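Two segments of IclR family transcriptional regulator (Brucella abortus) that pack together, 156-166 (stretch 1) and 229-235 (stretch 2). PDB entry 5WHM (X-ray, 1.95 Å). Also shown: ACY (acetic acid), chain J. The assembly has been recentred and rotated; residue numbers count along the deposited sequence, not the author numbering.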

ATOM      1  N   SER C 156      10.976 -10.222 -17.168  1.00 40.88           N
ATOM      2  CA  SER C 156      10.970 -10.948 -15.908  1.00 40.01           C
ATOM      3  C   SER C 156      10.318 -12.312 -16.073  1.00 40.77           C
ATOM      4  O   SER C 156       9.393 -12.485 -16.861  1.00 39.97           O
ATOM      5  CB  SER C 156      10.226 -10.175 -14.810  1.00 36.75           C
ATOM      6  OG  SER C 156       8.862  -9.955 -15.159  1.00 37.19           O
ATOM      7  N   SER C 157      10.764 -13.272 -15.264  1.00 36.51           N
ATOM      8  CA  SER C 157      10.091 -14.560 -15.284  1.00 36.67           C
ATOM      9  C   SER C 157       8.613 -14.419 -14.902  1.00 34.92           C
ATOM     10  O   SER C 157       7.743 -15.064 -15.510  1.00 34.87           O
ATOM     11  CB  SER C 157      10.838 -15.554 -14.384  1.00 34.41           C
ATOM     12  OG  SER C 157      10.437 -15.486 -13.031  1.00 33.96           O
ATOM     13  N   VAL C 158       8.302 -13.562 -13.919  1.00 30.49           N
ATOM     14  CA  VAL C 158       6.909 -13.441 -13.493  1.00 32.66           C
ATOM     15  C   VAL C 158       6.050 -12.860 -14.612  1.00 33.54           C
ATOM     16  O   VAL C 158       4.929 -13.328 -14.839  1.00 31.76           O
ATOM     17  CB  VAL C 158       6.777 -12.611 -12.201  1.00 35.81           C
ATOM     18  CG1 VAL C 158       7.080 -13.481 -11.004  1.00 39.69           C
ATOM     19  CG2 VAL C 158       7.676 -11.364 -12.222  1.00 36.89           C
ATOM     20  N   GLY C 159       6.557 -11.844 -15.321  1.00 34.37           N
ATOM     21  CA  GLY C 159       5.790 -11.258 -16.421  1.00 35.51           C
ATOM     22  C   GLY C 159       5.565 -12.222 -17.571  1.00 37.52           C
ATOM     23  O   GLY C 159       4.493 -12.235 -18.189  1.00 35.66           O
ATOM     24  N   ARG C 160       6.587 -13.023 -17.895  1.00 34.16           N
ATOM     25  CA  ARG C 160       6.485 -13.988 -18.983  1.00 37.85           C
ATOM     26  C   ARG C 160       5.446 -15.058 -18.677  1.00 40.76           C
ATOM     27  O   ARG C 160       4.624 -15.410 -19.533  1.00 33.70           O
ATOM     28  CB  ARG C 160       7.858 -14.624 -19.229  1.00 37.41           C
ATOM     29  CG  ARG C 160       8.823 -13.653 -19.907  1.00 41.06           C
ATOM     30  CD  ARG C 160      10.271 -14.036 -19.759  1.00 40.81           C
ATOM     31  NE  ARG C 160      11.122 -13.209 -20.608  1.00 43.92           N
ATOM     32  CZ  ARG C 160      12.419 -13.425 -20.808  1.00 44.53           C
ATOM     33  NH1 ARG C 160      13.028 -14.450 -20.209  1.00 40.90           N
ATOM     34  NH2 ARG C 160      13.101 -12.618 -21.607  1.00 45.37           N
ATOM     35  N   ALA C 161       5.474 -15.591 -17.459  1.00 30.83           N
ATOM     36  CA  ALA C 161       4.496 -16.596 -17.074  1.00 35.73           C
ATOM     37  C   ALA C 161       3.097 -16.006 -17.094  1.00 33.01           C
ATOM     38  O   ALA C 161       2.137 -16.683 -17.467  1.00 32.32           O
ATOM     39  CB  ALA C 161       4.818 -17.132 -15.669  1.00 34.21           C
ATOM     40  N   CYS C 162       2.967 -14.741 -16.682  1.00 31.80           N
ATOM     41  CA  CYS C 162       1.663 -14.086 -16.733  1.00 33.77           C
ATOM     42  C   CYS C 162       1.182 -13.998 -18.173  1.00 43.07           C
ATOM     43  O   CYS C 162       0.032 -14.338 -18.478  1.00 35.95           O
ATOM     44  CB  CYS C 162       1.752 -12.701 -16.113  1.00 32.77           C
ATOM     45  SG  CYS C 162       0.136 -11.836 -16.034  1.00 42.42           S
ATOM     46  N   LEU C 163       2.072 -13.571 -19.083  1.00 34.98           N
ATOM     47  CA  LEU C 163       1.687 -13.459 -20.490  1.00 38.92           C
ATOM     48  C   LEU C 163       1.333 -14.812 -21.077  1.00 40.73           C
ATOM     49  O   LEU C 163       0.434 -14.898 -21.924  1.00 42.08           O
ATOM     50  CB  LEU C 163       2.801 -12.809 -21.303  1.00 37.91           C
ATOM     51  CG  LEU C 163       2.926 -11.293 -21.135  1.00 42.91           C
ATOM     52  CD1 LEU C 163       4.274 -10.796 -21.661  1.00 45.22           C
ATOM     53  CD2 LEU C 163       1.759 -10.531 -21.797  1.00 43.91           C
ATOM     54  N   ALA C 164       2.011 -15.877 -20.628  1.00 39.68           N
ATOM     55  CA  ALA C 164       1.808 -17.200 -21.211  1.00 41.62           C
ATOM     56  C   ALA C 164       0.481 -17.812 -20.790  1.00 41.90           C
ATOM     57  O   ALA C 164      -0.062 -18.639 -21.523  1.00 44.33           O
ATOM     58  CB  ALA C 164       2.952 -18.139 -20.808  1.00 39.34           C
ATOM     59  N   ALA C 165       0.002 -17.496 -19.576  1.00 37.74           N
ATOM     60  CA  ALA C 165      -1.252 -18.025 -19.036  1.00 43.29           C
ATOM     61  C   ALA C 165      -2.464 -17.271 -19.543  1.00 50.68           C
ATOM     62  O   ALA C 165      -3.597 -17.702 -19.306  1.00 53.59           O
ATOM     63  CB  ALA C 165      -1.254 -17.961 -17.499  1.00 38.91           C
HETATM   64  N   MSE C 166      -2.242 -16.150 -20.205  1.00 56.25           N
HETATM   65  CA  MSE C 166      -3.296 -15.323 -20.751  1.00 64.44           C
HETATM   66  C   MSE C 166      -4.006 -15.908 -21.944  1.00 73.50           C
HETATM   67  O   MSE C 166      -3.436 -16.717 -22.676  1.00 78.43           O
HETATM   68  CB  MSE C 166      -2.716 -13.990 -21.171  1.00 63.15           C
HETATM   69  CG  MSE C 166      -3.122 -12.867 -20.307  1.00 60.24           C
HETATM   70 SE   MSE C 166      -2.152 -11.356 -20.967  0.60 56.56          SE
HETATM   71  CE  MSE C 166      -1.427 -10.857 -19.213  1.00 47.35           C
ATOM     72  N   GLY C 229      -7.740 -13.802 -10.509  1.00 60.67           N
ATOM     73  CA  GLY C 229      -7.190 -13.761 -11.851  1.00 55.36           C
ATOM     74  C   GLY C 229      -5.960 -14.644 -11.978  1.00 56.03           C
ATOM     75  O   GLY C 229      -5.909 -15.724 -11.375  1.00 61.11           O
ATOM     76  N   VAL C 230      -4.961 -14.210 -12.743  1.00 47.67           N
ATOM     77  CA  VAL C 230      -3.721 -14.967 -12.892  1.00 41.67           C
ATOM     78  C   VAL C 230      -2.763 -14.547 -11.778  1.00 42.77           C
ATOM     79  O   VAL C 230      -2.299 -13.402 -11.741  1.00 47.30           O
ATOM     80  CB  VAL C 230      -3.096 -14.751 -14.272  1.00 46.67           C
ATOM     81  CG1 VAL C 230      -1.933 -15.730 -14.483  1.00 43.58           C
ATOM     82  CG2 VAL C 230      -4.143 -14.967 -15.349  1.00 56.18           C
ATOM     83  N   LEU C 231      -2.491 -15.454 -10.840  1.00 33.71           N
ATOM     84  CA  LEU C 231      -1.396 -15.243  -9.906  1.00 33.61           C
ATOM     85  C   LEU C 231      -0.156 -15.934 -10.460  1.00 34.19           C
ATOM     86  O   LEU C 231      -0.252 -16.901 -11.210  1.00 34.88           O
ATOM     87  CB  LEU C 231      -1.719 -15.805  -8.520  1.00 34.51           C
ATOM     88  CG  LEU C 231      -2.933 -15.267  -7.801  1.00 39.02           C
ATOM     89  CD1 LEU C 231      -3.208 -16.116  -6.550  1.00 43.00           C
ATOM     90  CD2 LEU C 231      -2.702 -13.796  -7.452  1.00 36.04           C
ATOM     91  N   VAL C 232       1.016 -15.402 -10.142  1.00 30.00           N
ATOM     92  CA  VAL C 232       2.240 -16.013 -10.648  1.00 27.90           C
ATOM     93  C   VAL C 232       3.187 -16.175  -9.474  1.00 26.98           C
ATOM     94  O   VAL C 232       3.337 -15.247  -8.666  1.00 30.20           O
ATOM     95  CB  VAL C 232       2.908 -15.180 -11.760  1.00 28.51           C
ATOM     96  CG1 VAL C 232       4.064 -15.990 -12.360  1.00 29.70           C
ATOM     97  CG2 VAL C 232       1.897 -14.768 -12.836  1.00 32.17           C
ATOM     98  N   PHE C 233       3.828 -17.346  -9.383  1.00 26.84           N
ATOM     99  CA  PHE C 233       4.803 -17.620  -8.337  1.00 33.06           C
ATOM    100  C   PHE C 233       6.182 -17.733  -8.953  1.00 30.24           C
ATOM    101  O   PHE C 233       6.337 -18.305 -10.035  1.00 31.65           O
ATOM    102  CB  PHE C 233       4.419 -18.888  -7.569  1.00 27.68           C
ATOM    103  CG  PHE C 233       3.074 -18.775  -6.900  1.00 30.03           C
ATOM    104  CD1 PHE C 233       1.899 -19.007  -7.628  1.00 31.63           C
ATOM    105  CD2 PHE C 233       2.974 -18.349  -5.570  1.00 30.89           C
ATOM    106  CE1 PHE C 233       0.625 -18.827  -7.015  1.00 32.01           C
ATOM    107  CE2 PHE C 233       1.725 -18.195  -4.950  1.00 30.42           C
ATOM    108  CZ  PHE C 233       0.544 -18.452  -5.669  1.00 30.80           C
ATOM    109  N   ASN C 234       7.187 -17.147  -8.312  1.00 30.59           N
ATOM    110  CA  ASN C 234       8.524 -17.286  -8.865  1.00 27.67           C
ATOM    111  C   ASN C 234       9.505 -17.688  -7.775  1.00 33.50           C
ATOM    112  O   ASN C 234       9.198 -17.714  -6.578  1.00 32.14           O
ATOM    113  CB  ASN C 234       9.016 -16.012  -9.594  1.00 27.13           C
ATOM    114  CG  ASN C 234       9.358 -14.855  -8.642  1.00 34.07           C
ATOM    115  OD1 ASN C 234       9.240 -14.962  -7.424  1.00 39.09           O
ATOM    116  ND2 ASN C 234       9.793 -13.733  -9.217  1.00 37.49           N
ATOM    117  N   CYS C 235      10.701 -18.035  -8.226  1.00 34.26           N
ATOM    118  CA  CYS C 235      11.790 -18.369  -7.326  1.00 32.80           C
ATOM    119  C   CYS C 235      13.039 -17.920  -8.057  1.00 38.14           C
ATOM    120  O   CYS C 235      13.260 -18.328  -9.203  1.00 35.27           O
ATOM    121  CB  CYS C 235      11.808 -19.862  -7.022  1.00 35.54           C
ATOM    122  SG  CYS C 235      13.203 -20.350  -5.950  1.00 39.38           S
TER
HETATM  123  C   ACY J 302      11.993 -12.487 -12.266  1.00 38.54           C
HETATM  124  O   ACY J 302      10.860 -13.019 -12.137  1.00 40.29           O
HETATM  125  OXT ACY J 302      12.665 -12.495 -13.334  1.00 36.10           O
HETATM  126  CH3 ACY J 302      12.583 -11.789 -11.071  1.00 35.90           C

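Val 232 lies at the centre of the contact. Its CA-to-CB bond points toward the helix, and of all the residues here it has the largest area covered by the other stretch. With chi1 in the t rotamer, it places both methyl groups against the helix. Val 232 CG1 lies 3.6 Å from Ala 161 CB and 4.2 Å from Val 158 CG1. Val 232 CG2 meets Cys 162 CB at 3.9 Å. The branched side chain thus touches three helical residues.

The small side chain of Ala 161 suits this place. It points toward the strand and offers a single methyl group to Val 232. Val 232 CG1 is 3.7 Å from Val 158 O. That carbonyl is already engaged within the helix, where it accepts a hydrogen bond from Cys 162 N. The closest CA pair across the stretches is Val 158 CA and Val 232 CA, 6.0 Å apart.

The helix and strand run in roughly opposite directions, at 144°, and their axes approach to 8.2 Å. The later part of stretch 1 therefore lies near the start of stretch 2. There Ala 165 CB packs on Val 230 CG1 at 3.8 Å. Both residues point toward the other stretch, and both remain partly exposed. Along the strand, Val 230, Val 232 and Asn 234 face the helix, while Leu 231, Phe 233 and Cys 235 point away. The two stretches bury 354 Å² in total, and no hydrogen bond joins them directly.

The polar edge lies at the start of the helix. Val 158 CG1 is 3.3 Å from Asn 234 ND2, a close contact between a methyl group and an amide. Ser 157 OG is 3.8 Å from Asn 234 CB.

An acetic acid molecule, probably from the crystallisation liquor, links the two stretches here. Its atom O accepts hydrogen bonds from Ser 157 OG at 2.7 Å, from Val 158 N at 3.2 Å and from Asn 234 ND2 at 3.2 Å. Its OXT accepts one from Ser 157 N at 2.8 Å. The backbone NH groups of a helix's first turn lack partners within the helix, so they suit an acid group.

Ser 156 caps the same end. Its OG accepts a hydrogen bond from Gly 159 N at 3.0 Å. Gly 159 leaves room for this cap: an ideal CB there would clash with Ser 156 OG.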